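Local coordinates for TetR family transcriptional regulator (Streptomyces coelicolor, PDB 6SRN), which probably binds DNA as a TetR-family transcriptional regulator and holds a furan hormone, 4-(hydroxymethyl)-2-propylfuran-3-carboxylic acid, in a pocket of its ligand-binding region, at residues Asp169-Ala172 with Ala173-Leu177. Residues are numbered along the deposited sequence; the frame is centred on the assembly and turned at random.
Sequences DPAA and AARSL
Four successive i to i+4 backbone hydrogen bonds, from A173 N to D169 O (2.9 Å) through S176 N to A172 O, join D169–A172 to A173–L177 as the first turns of helix 170-192. D169 is the N-cap: its OD2 accepts from A172 N at 3.0 Å, the N-H arriving on the anti side of the carboxylate and 27° out of its plane. With CG anti to the backbone N (chi1 -180°), the carboxylate reaches forward to the first turn of the helix, where A172 N lies. The same OD2 accepts a hydrogen bond from a water at 2.7 Å, and that water accepts from R175 NH2 at 2.9 Å, lying in the guanidinium plane at its edge. D169 and R175 therefore meet through this water; OD2 stands 4.6 Å from NH2 and well out of the guanidinium plane, so no N-H points at it, and the direct relation is one of nearby opposite charges alone. A bend at chi3 (-65°) folds the R175 chain back toward the N-terminus, laying one face of the guanidinium on the helix surface, with A171 O over its centre and A172 N nearer the rim. NH1 passes 3.7 Å from A171 CB, while NH2 lies 3.8 Å from A172 CB. The stronger partner of this arginine is E203 of the second subunit, which forms a salt bridge with NE and also packs on A172 and S176. P170 and A174 face helix 145-161, and A173 and L177 face helix 197-212. An aspartate N-cap followed by proline at N1 thus opens a helix of the all-helical TetR C-terminal domain, with its R175 side contributing to the dimer interface.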
loop_
_atom_site.group_PDB
_atom_site.type_symbol
_atom_site.label_atom_id
_atom_site.label_comp_id
_atom_site.label_asym_id
_atom_site.label_seq_id
_atom_site.Cartn_x
_atom_site.Cartn_y
_atom_site.Cartn_z
ATOM N N ASP A 169 13.352 15.476 9.851
ATOM C CA ASP A 169 12.224 15.840 10.694
ATOM C C ASP A 169 11.580 14.580 11.235
ATOM O O ASP A 169 11.174 13.695 10.442
ATOM C CB ASP A 169 11.184 16.607 9.909
ATOM C CG ASP A 169 10.024 16.987 10.776
ATOM O OD1 ASP A 169 10.220 17.807 11.709
ATOM O OD2 ASP A 169 8.940 16.467 10.564
ATOM N N PRO A 170 11.443 14.452 12.565
ATOM C CA PRO A 170 10.798 13.258 13.139
ATOM C C PRO A 170 9.395 12.937 12.599
ATOM O O PRO A 170 9.095 11.735 12.395
ATOM C CB PRO A 170 10.736 13.550 14.636
ATOM C CG PRO A 170 11.808 14.509 14.839
ATOM C CD PRO A 170 11.992 15.324 13.617
ATOM N N ALA A 171 8.541 13.955 12.384
ATOM C CA ALA A 171 7.177 13.706 11.913
ATOM C C ALA A 171 7.248 13.160 10.490
ATOM O O ALA A 171 6.530 12.221 10.120
ATOM C CB ALA A 171 6.377 14.986 11.946
ATOM N N ALA A 172 8.158 13.704 9.696
ATOM C CA ALA A 172 8.332 13.228 8.341
ATOM C C ALA A 172 8.875 11.819 8.295
ATOM O O ALA A 172 8.429 11.023 7.486
ATOM C CB ALA A 172 9.225 14.157 7.587
ATOM N N ALA A 173 9.817 11.508 9.159
ATOM C CA ALA A 173 10.372 10.167 9.268
ATOM C C ALA A 173 9.306 9.160 9.685
ATOM O O ALA A 173 9.281 8.049 9.153
ATOM C CB ALA A 173 11.537 10.154 10.225
ATOM N N ALA A 174 8.421 9.542 10.584
ATOM C CA ALA A 174 7.379 8.656 11.048
ATOM C C ALA A 174 6.450 8.388 9.857
ATOM O O ALA A 174 6.079 7.257 9.611
ATOM C CB ALA A 174 6.601 9.282 12.189
ATOM N N ARG A 175 5.998 9.434 9.175
ATOM C CA ARG A 175 5.162 9.210 8.001
ATOM C C ARG A 175 5.804 8.320 6.958
ATOM O O ARG A 175 5.158 7.421 6.401
ATOM C CB ARG A 175 4.778 10.525 7.337
ATOM C CG ARG A 175 3.774 11.369 8.100
ATOM C CD ARG A 175 3.403 12.606 7.315
ATOM N NE ARG A 175 4.478 13.569 7.080
ATOM C CZ ARG A 175 4.733 14.629 7.855
ATOM N NH1 ARG A 175 4.074 14.821 8.999
ATOM N NH2 ARG A 175 5.688 15.437 7.503
ATOM N N SER A 176 7.063 8.578 6.658
ATOM C CA SER A 176 7.795 7.829 5.612
ATOM C C SER A 176 7.907 6.355 6.000
ATOM O O SER A 176 7.766 5.446 5.177
ATOM C CB SER A 176 9.158 8.421 5.348
ATOM O OG SER A 176 9.056 9.769 4.821
ATOM N N LEU A 177 8.263 6.125 7.245
ATOM C CA LEU A 177 8.404 4.750 7.740
ATOM C C LEU A 177 7.086 3.973 7.675
ATOM O O LEU A 177 6.992 2.820 7.222
ATOM C CB LEU A 177 8.925 4.717 9.159
ATOM C CG LEU A 177 10.438 4.890 9.283
ATOM C CD1 LEU A 177 10.751 5.223 10.749
ATOM C CD2 LEU A 177 11.237 3.704 8.775
HETATM O O HOH W 1 7.060 17.551 8.979
#